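Amino acid ABC transporter, periplasmic amino acid-binding protein, putative (Streptococcus pneumoniae, PDB 4I62) probably delivers L-arginine, which it holds in its pocket, to an amino acid ABC importer as the substrate-binding protein, a putative membrane-anchored lipoprotein. Local coordinates at residues P124-K129 with E198-K203; N130-K135 with A213-N218; N92-V97 with A228-K233; Q150-A155 with Q191-I196. One frame throughout, in Å; residues are numbered along the deposited sequence. Where two conformers were deposited one is given.

Interaction 1. Residues P124-K129 with E198-K203. With ARG (arginine), chain B.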
loop_
_atom_site.group_PDB
_atom_site.type_symbol
_atom_site.label_atom_id
_atom_site.label_comp_id
_atom_site.label_asym_id
_atom_site.label_seq_id
_atom_site.Cartn_x
_atom_site.Cartn_y
_atom_site.Cartn_z
ATOM N N PRO A 124 3.700 -4.270 -13.304
ATOM C CA PRO A 124 2.709 -3.778 -12.342
ATOM C C PRO A 124 1.566 -4.753 -12.139
ATOM O O PRO A 124 1.176 -5.493 -13.088
ATOM C CB PRO A 124 2.159 -2.507 -13.005
ATOM C CG PRO A 124 3.144 -2.131 -14.044
ATOM C CD PRO A 124 3.928 -3.339 -14.423
ATOM N N TYR A 125 0.998 -4.744 -10.952
ATOM C CA TYR A 125 -0.135 -5.592 -10.644
ATOM C C TYR A 125 -1.409 -4.869 -10.241
ATOM O O TYR A 125 -2.428 -5.544 -10.046
ATOM C CB TYR A 125 0.201 -6.705 -9.647
ATOM C CG TYR A 125 0.508 -6.236 -8.245
ATOM C CD1 TYR A 125 -0.499 -6.056 -7.316
ATOM C CD2 TYR A 125 1.827 -6.035 -7.830
ATOM C CE1 TYR A 125 -0.211 -5.645 -5.998
ATOM C CE2 TYR A 125 2.139 -5.639 -6.526
ATOM C CZ TYR A 125 1.102 -5.452 -5.620
ATOM O OH TYR A 125 1.397 -5.082 -4.328
ATOM N N TYR A 126 -1.369 -3.546 -10.080
ATOM C CA TYR A 126 -2.581 -2.813 -9.724
ATOM C C TYR A 126 -2.349 -1.378 -10.123
ATOM O O TYR A 126 -1.194 -0.898 -10.100
ATOM C CB TYR A 126 -2.819 -2.851 -8.209
ATOM C CG TYR A 126 -4.148 -2.305 -7.789
ATOM C CD1 TYR A 126 -5.279 -3.089 -7.903
ATOM C CD2 TYR A 126 -4.292 -1.021 -7.283
ATOM C CE1 TYR A 126 -6.533 -2.614 -7.547
ATOM C CE2 TYR A 126 -5.570 -0.519 -6.944
ATOM C CZ TYR A 126 -6.668 -1.334 -7.065
ATOM O OH TYR A 126 -7.923 -0.869 -6.708
ATOM N N THR A 127 -3.415 -0.662 -10.486
ATOM C CA THR A 127 -3.296 0.771 -10.718
ATOM C C THR A 127 -4.344 1.512 -9.940
ATOM O O THR A 127 -5.520 1.137 -9.902
ATOM C CB THR A 127 -3.408 1.133 -12.175
ATOM O OG1 THR A 127 -4.665 0.666 -12.662
ATOM C CG2 THR A 127 -2.266 0.509 -12.932
ATOM N N ALA A 128 -3.906 2.586 -9.303
ATOM C CA ALA A 128 -4.732 3.317 -8.340
ATOM C C ALA A 128 -4.804 4.809 -8.639
ATOM O O ALA A 128 -3.909 5.337 -9.296
ATOM C CB ALA A 128 -4.185 3.110 -6.915
ATOM N N LYS A 129 -5.913 5.442 -8.244
ATOM C CA LYS A 129 -6.023 6.909 -8.163
ATOM C C LYS A 129 -5.892 7.342 -6.702
ATOM O O LYS A 129 -6.266 6.622 -5.780
ATOM C CB LYS A 129 -7.363 7.434 -8.724
ATOM C CG LYS A 129 -7.565 7.189 -10.220
ATOM C CD LYS A 129 -8.897 7.740 -10.688
ATOM C CE LYS A 129 -9.053 7.627 -12.204
ATOM N NZ LYS A 129 -10.390 8.118 -12.650
ATOM N N GLU A 198 -4.644 6.237 -1.533
ATOM C CA GLU A 198 -5.117 5.609 -2.766
ATOM C C GLU A 198 -6.537 5.056 -2.572
ATOM O O GLU A 198 -6.890 4.575 -1.485
ATOM C CB GLU A 198 -4.117 4.540 -3.206
ATOM C CG GLU A 198 -2.851 5.224 -3.777
ATOM C CD GLU A 198 -1.513 4.516 -3.537
ATOM O OE1 GLU A 198 -1.377 3.729 -2.566
ATOM O OE2 GLU A 198 -0.561 4.827 -4.279
ATOM N N GLU A 199 -7.325 5.117 -3.633
ATOM C CA GLU A 199 -8.757 4.892 -3.580
ATOM C C GLU A 199 -9.203 3.623 -2.820
ATOM O O GLU A 199 -10.085 3.718 -1.965
ATOM C CB GLU A 199 -9.352 4.933 -4.993
ATOM C CG GLU A 199 -10.869 4.795 -4.990
ATOM C CD GLU A 199 -11.510 5.076 -6.346
ATOM O OE1 GLU A 199 -10.802 5.058 -7.379
ATOM O OE2 GLU A 199 -12.759 5.233 -6.408
ATOM N N PRO A 200 -8.643 2.445 -3.125
ATOM C CA PRO A 200 -9.170 1.235 -2.454
ATOM C C PRO A 200 -8.917 1.260 -0.950
ATOM O O PRO A 200 -9.715 0.771 -0.164
ATOM C CB PRO A 200 -8.380 0.085 -3.120
ATOM C CG PRO A 200 -7.168 0.734 -3.699
ATOM C CD PRO A 200 -7.622 2.107 -4.134
ATOM N N VAL A 201 -7.800 1.852 -0.559
ATOM C CA VAL A 201 -7.430 1.964 0.848
ATOM C C VAL A 201 -8.329 2.991 1.557
ATOM O O VAL A 201 -8.843 2.743 2.651
ATOM C CB VAL A 201 -5.923 2.284 0.976
ATOM C CG1 VAL A 201 -5.538 2.560 2.419
ATOM C CG2 VAL A 201 -5.134 1.101 0.425
ATOM N N ALA A 202 -8.578 4.120 0.903
ATOM C CA ALA A 202 -9.525 5.086 1.429
ATOM C C ALA A 202 -10.899 4.460 1.627
ATOM O O ALA A 202 -11.529 4.634 2.677
ATOM C CB ALA A 202 -9.588 6.315 0.521
ATOM N N LYS A 203 -11.347 3.733 0.619
ATOM C CA LYS A 203 -12.666 3.074 0.711
ATOM C C LYS A 203 -12.727 2.066 1.855
ATOM O O LYS A 203 -13.746 1.986 2.559
ATOM C CB LYS A 203 -13.040 2.372 -0.596
ATOM C CG LYS A 203 -13.416 3.301 -1.737
ATOM C CD LYS A 203 -13.552 2.488 -3.034
ATOM C CE LYS A 203 -14.225 3.251 -4.165
ATOM N NZ LYS A 203 -14.247 2.473 -5.449
HETATM N N ARG B . 1.499 3.263 -2.678
HETATM C CA ARG B . 2.184 4.146 -1.697
HETATM C C ARG B . 3.700 4.098 -1.867
HETATM O O ARG B . 4.217 3.137 -2.476
HETATM C CB ARG B . 1.743 3.835 -0.280
HETATM C CG ARG B . 1.944 2.369 0.113
HETATM C CD ARG B . 1.770 2.151 1.602
HETATM N NE ARG B . 1.664 0.732 1.885
HETATM C CZ ARG B . 1.537 0.205 3.086
HETATM N NH1 ARG B . 1.462 -1.115 3.224
HETATM N NH2 ARG B . 1.495 0.995 4.157
HETATM O OXT ARG B . 4.371 5.036 -1.324
HETATM O O HOH W 1 -8.442 3.822 -8.205
#
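The carbonyl oxygen of Lys129, in a loop, receives the first N-H of a helix: Glu199 N donates to Lys129 O over 2.8 Å. The donor sits nearly along the C=O axis, with a C=O...N angle of 175°. The same oxygen also faces a C-H, because Glu198 CA approaches Lys129 O to 3.4 Å. Glu198, the N-cap residue of helix 199-208, adds only this CA-H...O contact to the backbone bond of Glu199. Its side chain then runs off past Ala128, whose CB lies 4.0 Å from Glu198 CB. The bend at chi2 (146°) turns CD toward the ligand. Glu198 OE1 accepts a bond from the alpha-amino nitrogen N of the bound arginine at 2.9 Å, while OE2 takes a weak second bond from it. Tyr227 OH holds OE1 as well. Asp225 lies close to OE2, and the ligand's ammonium group probably offsets the repulsion between the two acids. In the type II periplasmic binding fold two lobes are joined by crossover strands, and strand 126-135 is probably one of these; the contact would then join an interlobe segment to Glu198 of the pocket. Tyr126 and Pro200 reach toward each other tip to tip, with Tyr126 OH 3.5 Å from Pro200 CG, and the Tyr126 ring also packs edge-to-face with Phe52. Water 1 accepts from Lys129 N and donates to Glu199 OE1. The other carboxylate oxygen, Glu199 OE2, forms a weak salt bridge with Lys203 NZ at 3.3 Å.

Interaction 2. Residues N130-K135 with A213-N218; sequences NKLIVK and AIADLN
Val134 and Ala213 bond to each other in both directions: Val134 N donates to Ala213 O at 3.0 Å, and Ala213 N to Val134 O at 2.9 Å. They form an antiparallel hydrogen-bonded pair, next to the non-hydrogen-bonded pair of Ile133 and Ile214. One residue further on, Ala215 N gives a nearly straight bond (169°) to Leu132 O. Ala215 CB touches two side chains, 4.0 Å from Leu132 CB and 3.9 Å from Val134 CG2. That methyl of Val134 lies between its own backbone N and carbonyl carbon. After Ala215 the chain turns away from the strand, and Leu217 comes back with CD1 3.8 Å from Leu132 CD1, the two side chains crossing obliquely. Water 3 fills in for the strand bonding here: it accepts from Leu132 N and donates to both Ala215 O and Leu217 O. Farther out, helix 199-208 covers Ile133 through Phe205 and Val206, and Ile214 through Ala202. Strand 194-198 bonds to the other edge of 130-135. Strand 126-135, antiparallel to both 194-198 and 212-214, is thus the single reversed strand that marks the type II periplasmic binding protein lobe.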
loop_
_atom_site.group_PDB
_atom_site.type_symbol
_atom_site.label_atom_id
_atom_site.label_comp_id
_atom_site.label_asym_id
_atom_site.label_seq_id
_atom_site.Cartn_x
_atom_site.Cartn_y
_atom_site.Cartn_z
ATOM N N ASN A 130 -5.395 8.556 -6.488
ATOM C CA ASN A 130 -5.351 9.157 -5.164
ATOM C C ASN A 130 -6.635 9.887 -4.816
ATOM O O ASN A 130 -7.224 10.554 -5.665
ATOM C CB ASN A 130 -4.147 10.090 -5.069
ATOM C CG ASN A 130 -2.863 9.295 -5.035
ATOM O OD1 ASN A 130 -2.568 8.663 -4.049
ATOM N ND2 ASN A 130 -2.171 9.209 -6.180
ATOM N N LYS A 131 -7.059 9.764 -3.564
ATOM C CA LYS A 131 -8.269 10.386 -3.044
ATOM C C LYS A 131 -7.983 11.016 -1.694
ATOM O O LYS A 131 -6.888 10.824 -1.135
ATOM C CB LYS A 131 -9.394 9.359 -2.886
ATOM C CG LYS A 131 -9.755 8.618 -4.139
ATOM C CD LYS A 131 -10.441 9.531 -5.094
ATOM C CE LYS A 131 -11.251 8.729 -6.076
ATOM N NZ LYS A 131 -12.240 9.630 -6.732
ATOM N N LEU A 132 -8.966 11.773 -1.185
ATOM C CA LEU A 132 -8.937 12.232 0.211
ATOM C C LEU A 132 -10.002 11.533 0.993
ATOM O O LEU A 132 -11.164 11.439 0.544
ATOM C CB LEU A 132 -9.264 13.694 0.389
ATOM C CG LEU A 132 -8.371 14.729 -0.243
ATOM C CD1 LEU A 132 -9.012 16.101 0.184
ATOM C CD2 LEU A 132 -6.930 14.632 0.232
ATOM N N ILE A 133 -9.636 11.100 2.190
ATOM C CA ILE A 133 -10.619 10.751 3.202
ATOM C C ILE A 133 -10.741 11.915 4.191
ATOM O O ILE A 133 -9.740 12.540 4.569
ATOM C CB ILE A 133 -10.287 9.381 3.883
ATOM C CG1 ILE A 133 -11.419 8.917 4.809
ATOM C CG2 ILE A 133 -8.954 9.390 4.582
ATOM C CD1 ILE A 133 -11.234 7.459 5.261
ATOM N N VAL A 134 -11.999 12.234 4.529
ATOM C CA VAL A 134 -12.338 13.379 5.356
ATOM C C VAL A 134 -13.461 12.982 6.316
ATOM O O VAL A 134 -14.104 11.948 6.152
ATOM C CB VAL A 134 -12.801 14.582 4.460
ATOM C CG1 VAL A 134 -11.639 15.054 3.601
ATOM C CG2 VAL A 134 -14.011 14.226 3.592
ATOM N N LYS A 135 -13.709 13.837 7.322
ATOM C CA LYS A 135 -14.970 13.676 8.060
ATOM C C LYS A 135 -16.131 13.785 7.080
ATOM O O LYS A 135 -16.076 14.597 6.128
ATOM C CB LYS A 135 -15.112 14.708 9.151
ATOM C CG LYS A 135 -14.202 14.528 10.347
ATOM C CD LYS A 135 -14.769 15.381 11.490
ATOM C CE LYS A 135 -14.165 15.067 12.846
ATOM N NZ LYS A 135 -12.783 15.558 12.876
ATOM N N ALA A 213 -15.742 9.856 5.088
ATOM C CA ALA A 213 -16.222 9.708 3.706
ATOM C C ALA A 213 -15.088 10.033 2.754
ATOM O O ALA A 213 -14.127 10.718 3.114
ATOM C CB ALA A 213 -17.414 10.585 3.419
ATOM N N ILE A 214 -15.221 9.562 1.515
ATOM C CA ILE A 214 -14.378 9.980 0.402
ATOM C C ILE A 214 -14.804 11.378 -0.066
ATOM O O ILE A 214 -15.962 11.570 -0.374
ATOM C CB ILE A 214 -14.558 8.994 -0.790
ATOM C CG1 ILE A 214 -14.232 7.560 -0.356
ATOM C CG2 ILE A 214 -13.723 9.475 -1.999
ATOM C CD1 ILE A 214 -12.801 7.404 0.119
ATOM N N ALA A 215 -13.877 12.341 -0.098
ATOM C CA ALA A 215 -14.194 13.679 -0.561
ATOM C C ALA A 215 -14.395 13.719 -2.065
ATOM O O ALA A 215 -13.956 12.841 -2.827
ATOM C CB ALA A 215 -13.055 14.639 -0.208
ATOM N N ASP A 216 -15.049 14.774 -2.531
ATOM C CA ASP A 216 -15.195 15.013 -3.962
ATOM C C ASP A 216 -13.870 15.230 -4.702
ATOM O O ASP A 216 -13.802 15.058 -5.913
ATOM C CB ASP A 216 -16.076 16.252 -4.187
ATOM C CG ASP A 216 -17.554 16.013 -3.936
ATOM O OD1 ASP A 216 -17.931 14.826 -3.814
ATOM O OD2 ASP A 216 -18.334 17.004 -3.837
ATOM N N LEU A 217 -12.832 15.644 -4.004
ATOM C CA LEU A 217 -11.575 16.036 -4.659
ATOM C C LEU A 217 -10.992 14.978 -5.575
ATOM O O LEU A 217 -10.941 13.784 -5.237
ATOM C CB LEU A 217 -10.538 16.417 -3.595
ATOM C CG LEU A 217 -9.178 16.929 -4.092
ATOM C CD1 LEU A 217 -8.643 17.953 -3.107
ATOM C CD2 LEU A 217 -8.161 15.824 -4.293
ATOM N N ASN A 218 -10.552 15.426 -6.749
ATOM C CA ASN A 218 -9.666 14.649 -7.607
ATOM C C ASN A 218 -8.343 15.409 -7.683
ATOM O O ASN A 218 -8.291 16.640 -7.523
ATOM C CB ASN A 218 -10.237 14.472 -9.021
ATOM C CG ASN A 218 -10.284 15.770 -9.789
ATOM O OD1 ASN A 218 -11.141 16.602 -9.522
ATOM N ND2 ASN A 218 -9.387 15.941 -10.772
HETATM O O HOH W 2 -14.768 11.419 -5.142
HETATM O O HOH W 3 -11.139 12.479 -2.813
#

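Interaction 3. Residues N92-V97 with A228-K233; sequences NVLASV and AVAMKK
Leu94 and Val97 lay one side of helix 90-98 against strand 226-232 in an apolar helix-on-sheet contact, within the lobe built on the 82-87, 40-45, 104-105 sheet. The axes of the short segments pass 8.5 Å apart, and their directions differ by 31°. Leu94 brings a single methyl into play, CD2, which rests 3.7 Å from Ala230 CB. Leu94 leaves the helix beside the strand, CG anti to the carbonyl carbon (chi1 -70°), and its end comes nearer. Just under one turn later, Val97 points toward the strand. Its CG1, anti to the backbone N (chi1 171°), presses on the backbone rather than on a side chain, lying 3.8 Å from Met231 CA and 3.7 Å from Lys232 N. Met231 itself turns its side chain to the far side, where Leu238 and Lys239 of helix 236-251 cover it, so the strand is sandwiched between two helices. Lys232 skirts the end of the helix segment: Lys232 CG comes to 3.3 Å from Val97 O, and CD follows close behind. Ala230 bonds through its backbone to Ala105 and Met231 to Asp120. Leu94 also touches Phe119, and its side chain is about 6 Å from the bound arginine. Apart from Leu94 on Ala230, it is mostly side-chain carbons that meet backbone atoms, and the contact depends on shape rather than on directed bonds. The Lys232 methylenes beside Val97 O probably gain a little from the partial negative charge of that helix carbonyl.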
loop_
_atom_site.group_PDB
_atom_site.type_symbol
_atom_site.label_atom_id
_atom_site.label_comp_id
_atom_site.label_asym_id
_atom_site.label_seq_id
_atom_site.Cartn_x
_atom_site.Cartn_y
_atom_site.Cartn_z
ATOM N N ASN A 92 10.237 1.827 6.494
ATOM C CA ASN A 92 11.409 0.952 6.521
ATOM C C ASN A 92 11.381 -0.192 5.490
ATOM O O ASN A 92 12.388 -0.949 5.347
ATOM C CB ASN A 92 11.590 0.374 7.928
ATOM C CG ASN A 92 11.847 1.453 8.978
ATOM O OD1 ASN A 92 11.431 1.326 10.143
ATOM N ND2 ASN A 92 12.492 2.503 8.574
ATOM N N VAL A 93 10.260 -0.357 4.792
ATOM C CA VAL A 93 10.074 -1.508 3.893
ATOM C C VAL A 93 11.092 -1.550 2.753
ATOM O O VAL A 93 11.805 -2.567 2.552
ATOM C CB VAL A 93 8.628 -1.528 3.365
ATOM C CG1 VAL A 93 8.467 -2.424 2.152
ATOM C CG2 VAL A 93 7.696 -1.966 4.451
ATOM N N LEU A 94 11.214 -0.464 2.004
ATOM C CA LEU A 94 12.153 -0.479 0.898
ATOM C C LEU A 94 13.600 -0.572 1.359
ATOM O O LEU A 94 14.410 -1.310 0.758
ATOM C CB LEU A 94 11.911 0.705 -0.036
ATOM C CG LEU A 94 10.619 0.616 -0.836
ATOM C CD1 LEU A 94 10.311 1.909 -1.578
ATOM C CD2 LEU A 94 10.631 -0.611 -1.803
ATOM N N ALA A 95 13.932 0.129 2.430
ATOM C CA ALA A 95 15.295 0.065 2.961
ATOM C C ALA A 95 15.686 -1.368 3.308
ATOM O O ALA A 95 16.840 -1.759 3.125
ATOM C CB ALA A 95 15.418 0.962 4.174
ATOM N N SER A 96 14.733 -2.147 3.797
ATOM C CA SER A 96 15.022 -3.521 4.191
ATOM C C SER A 96 15.339 -4.388 2.989
ATOM O O SER A 96 16.163 -5.303 3.073
ATOM C CB SER A 96 13.856 -4.103 4.976
ATOM O OG SER A 96 13.692 -3.354 6.158
ATOM N N VAL A 97 14.710 -4.110 1.864
ATOM C CA VAL A 97 15.062 -4.829 0.644
ATOM C C VAL A 97 16.446 -4.399 0.165
ATOM O O VAL A 97 17.285 -5.244 -0.219
ATOM C CB VAL A 97 14.003 -4.554 -0.436
ATOM C CG1 VAL A 97 14.476 -5.134 -1.800
ATOM C CG2 VAL A 97 12.683 -5.199 -0.021
ATOM N N ALA A 228 3.776 -2.463 -7.722
ATOM C CA ALA A 228 4.660 -3.508 -8.200
ATOM C C ALA A 228 5.428 -4.087 -7.019
ATOM O O ALA A 228 5.479 -3.491 -5.919
ATOM C CB ALA A 228 5.591 -2.955 -9.260
ATOM N N VAL A 229 6.017 -5.257 -7.225
ATOM C CA VAL A 229 6.883 -5.873 -6.234
ATOM C C VAL A 229 8.292 -5.327 -6.399
ATOM O O VAL A 229 8.818 -5.306 -7.512
ATOM C CB VAL A 229 6.884 -7.386 -6.435
ATOM C CG1 VAL A 229 7.901 -8.069 -5.511
ATOM C CG2 VAL A 229 5.474 -7.954 -6.296
ATOM N N ALA A 230 8.889 -4.865 -5.294
ATOM C CA ALA A 230 10.268 -4.339 -5.370
ATOM C C ALA A 230 11.251 -5.384 -4.929
ATOM O O ALA A 230 10.997 -6.178 -4.001
ATOM C CB ALA A 230 10.420 -3.100 -4.482
ATOM N N MET A 231 12.399 -5.370 -5.577
ATOM C CA MET A 231 13.477 -6.286 -5.247
ATOM C C MET A 231 14.813 -5.589 -5.529
ATOM O O MET A 231 14.848 -4.496 -6.096
ATOM C CB MET A 231 13.333 -7.594 -6.032
ATOM C CG MET A 231 13.509 -7.436 -7.503
ATOM S SD MET A 231 12.740 -8.777 -8.451
ATOM C CE MET A 231 11.030 -8.218 -8.472
ATOM N N LYS A 232 15.895 -6.206 -5.084
ATOM C CA LYS A 232 17.203 -5.621 -5.326
ATOM C C LYS A 232 17.495 -5.530 -6.811
ATOM O O LYS A 232 17.050 -6.361 -7.619
ATOM C CB LYS A 232 18.303 -6.370 -4.587
ATOM C CG LYS A 232 18.527 -5.851 -3.166
ATOM C CD LYS A 232 19.584 -6.676 -2.442
ATOM C CE LYS A 232 20.941 -6.541 -3.114
ATOM N NZ LYS A 232 21.415 -5.118 -3.089
ATOM N N LYS A 233 18.278 -4.512 -7.159
ATOM C CA LYS A 233 18.652 -4.251 -8.535
ATOM C C LYS A 233 19.333 -5.477 -9.101
ATOM O O LYS A 233 20.043 -6.185 -8.385
ATOM C CB LYS A 233 19.618 -3.061 -8.595
ATOM C CG LYS A 233 19.689 -2.373 -9.948
ATOM C CD LYS A 233 18.356 -1.737 -10.253
ATOM C CE LYS A 233 18.414 -0.814 -11.452
ATOM N NZ LYS A 233 17.071 -0.201 -11.680
#

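Interaction 4. Residues Q150-A155 with Q191-I196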
loop_
_atom_site.group_PDB
_atom_site.type_symbol
_atom_site.label_atom_id
_atom_site.label_comp_id
_atom_site.label_asym_id
_atom_site.label_seq_id
_atom_site.Cartn_x
_atom_site.Cartn_y
_atom_site.Cartn_z
ATOM N N GLN A 150 -4.505 26.534 3.665
ATOM C CA GLN A 150 -4.690 26.852 5.088
ATOM C C GLN A 150 -5.300 25.688 5.883
ATOM O O GLN A 150 -5.789 25.896 7.009
ATOM C CB GLN A 150 -5.508 28.146 5.290
ATOM C CG GLN A 150 -4.785 29.422 4.871
ATOM C CD GLN A 150 -4.820 29.697 3.378
ATOM O OE1 GLN A 150 -5.890 29.774 2.778
ATOM N NE2 GLN A 150 -3.646 29.870 2.775
ATOM N N LYS A 151 -5.308 24.489 5.310
ATOM C CA LYS A 151 -5.808 23.317 6.011
ATOM C C LYS A 151 -4.661 22.395 6.398
ATOM O O LYS A 151 -3.528 22.548 5.936
ATOM C CB LYS A 151 -6.812 22.542 5.136
ATOM C CG LYS A 151 -7.984 23.381 4.649
ATOM C CD LYS A 151 -8.780 23.894 5.844
ATOM C CE LYS A 151 -9.843 24.919 5.469
ATOM N NZ LYS A 151 -10.946 24.308 4.676
ATOM N N LYS A 152 -4.964 21.423 7.254
ATOM C CA LYS A 152 -4.005 20.443 7.739
ATOM C C LYS A 152 -4.248 19.104 7.028
ATOM O O LYS A 152 -5.346 18.564 7.089
ATOM C CB LYS A 152 -4.173 20.268 9.261
ATOM C CG LYS A 152 -4.056 21.566 10.050
ATOM C CD LYS A 152 -4.709 21.474 11.416
ATOM C CE LYS A 152 -4.568 22.788 12.171
ATOM N NZ LYS A 152 -5.064 23.960 11.371
ATOM N N VAL A 153 -3.213 18.599 6.360
ATOM C CA VAL A 153 -3.359 17.415 5.513
ATOM C C VAL A 153 -2.337 16.364 5.924
ATOM O O VAL A 153 -1.130 16.667 6.050
ATOM C CB VAL A 153 -3.135 17.803 4.029
ATOM C CG1 VAL A 153 -3.330 16.604 3.099
ATOM C CG2 VAL A 153 -4.093 18.928 3.637
ATOM N N GLY A 154 -2.805 15.147 6.142
ATOM C CA GLY A 154 -1.941 14.046 6.525
ATOM C C GLY A 154 -1.630 13.084 5.399
ATOM O O GLY A 154 -2.398 12.905 4.463
ATOM N N ALA A 155 -0.496 12.395 5.571
ATOM C CA ALA A 155 -0.080 11.314 4.688
ATOM C C ALA A 155 0.874 10.404 5.442
ATOM O O ALA A 155 1.486 10.806 6.432
ATOM C CB ALA A 155 0.594 11.842 3.421
ATOM N N GLN A 191 -7.771 16.736 14.202
ATOM C CA GLN A 191 -6.414 17.265 14.255
ATOM C C GLN A 191 -5.852 17.541 12.863
ATOM O O GLN A 191 -5.069 18.472 12.675
ATOM C CB GLN A 191 -5.500 16.339 15.049
ATOM C CG GLN A 191 -5.806 16.291 16.529
ATOM C CD GLN A 191 -5.001 15.214 17.234
ATOM O OE1 GLN A 191 -5.429 14.052 17.401
ATOM N NE2 GLN A 191 -3.807 15.588 17.620
ATOM N N VAL A 192 -6.228 16.694 11.908
ATOM C CA VAL A 192 -6.077 17.008 10.483
ATOM C C VAL A 192 -7.448 17.130 9.822
ATOM O O VAL A 192 -8.446 16.573 10.333
ATOM C CB VAL A 192 -5.219 15.991 9.696
ATOM C CG1 VAL A 192 -3.830 15.892 10.308
ATOM C CG2 VAL A 192 -5.873 14.633 9.615
ATOM N N ASP A 193 -7.512 17.852 8.708
ATOM C CA ASP A 193 -8.725 18.040 7.951
ATOM C C ASP A 193 -8.949 16.974 6.881
ATOM O O ASP A 193 -10.073 16.752 6.458
ATOM C CB ASP A 193 -8.647 19.411 7.279
ATOM C CG ASP A 193 -8.636 20.502 8.273
ATOM O OD1 ASP A 193 -9.633 20.559 9.049
ATOM O OD2 ASP A 193 -7.669 21.305 8.330
ATOM N N ALA A 194 -7.867 16.336 6.424
ATOM C CA ALA A 194 -7.957 15.381 5.314
ATOM C C ALA A 194 -6.723 14.519 5.342
ATOM O O ALA A 194 -5.653 14.967 5.802
ATOM C CB ALA A 194 -8.033 16.102 3.974
ATOM N N VAL A 195 -6.850 13.294 4.842
ATOM C CA VAL A 195 -5.711 12.402 4.644
ATOM C C VAL A 195 -5.729 11.916 3.206
ATOM O O VAL A 195 -6.790 11.562 2.665
ATOM C CB VAL A 195 -5.760 11.197 5.622
ATOM C CG1 VAL A 195 -4.619 10.222 5.350
ATOM C CG2 VAL A 195 -5.726 11.689 7.054
ATOM N N ILE A 196 -4.561 11.891 2.560
ATOM C CA ILE A 196 -4.442 11.399 1.195
ATOM C C ILE A 196 -4.194 9.902 1.196
ATOM O O ILE A 196 -3.183 9.441 1.768
ATOM C CB ILE A 196 -3.292 12.099 0.418
ATOM C CG1 ILE A 196 -3.341 13.619 0.560
ATOM C CG2 ILE A 196 -3.280 11.659 -1.033
ATOM C CD1 ILE A 196 -2.173 14.325 -0.094
HETATM O O HOH W 4 -7.406 23.382 10.100
#
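Asp193 turns its carboxylate onto the backbone of Lys152, and Lys152 N donates to Asp193 OD2 at 2.9 Å along an almost straight line (176°). OD2 uses its anti lone pair, and Asp193 CG, set anti to the carbonyl carbon (chi1 -65°), comes to 3.9 Å from Lys152 N. The return bond runs from Asp193 N to Lys152 O at 2.8 Å, so the N and O of Lys152 are both bonded to Asp193. Two lysine chains pass the carboxylate differently. That of Lys151 crosses it at about a right angle, with CB 3.5 Å from Asp193 OD2, and goes on to bond Tyr142 OH through NZ. That of Lys152 slants past, its CD 3.3 Å from Gln191 O, and its NZ reaches Asp193 OD2 through water 4. Beyond this point the strands run parallel, Gly154 N bonding to Ala194 O at 2.9 Å and Ile196 N to Gly154 O at 3.1 Å. Val153 and Ile196 lie on the same face as Ala194, their CG1 atoms 3.9 Å apart. On the other face Val195 leans CG1 over Gly154 O. Strand 173-177 bonds to the other edge of strand 152-156, and strand 126-135 lies beyond 191-196. Helix 180-188 covers Val192 and Val195, while helix 160-168 packs on Ile196 across the sheet.

Interactions 1 and 2 use strand 126-135, and interaction 4 uses strand 194-198 beside it. Interactions 2 and 4 are the closest pair, their centres 11 Å apart; they meet where these strands adjoin in the sheet, with Ile133 N 2.9 Å from Val195 O, a probable hydrogen bond. Interaction 1 is 13 Å from interaction 2 and touches it through Ala202 and Ile214. Interaction 3 belongs to the other lobe, its centre 28 to 29 Å from those of 4 and 2, and meets interaction 1 where Tyr125 packs on Ala228. Along the chain interaction 3 encloses the rest, interaction 4 nests in both 1 and 2, and 1 and 2 interleave, consistent with a chain passing between two lobes and back.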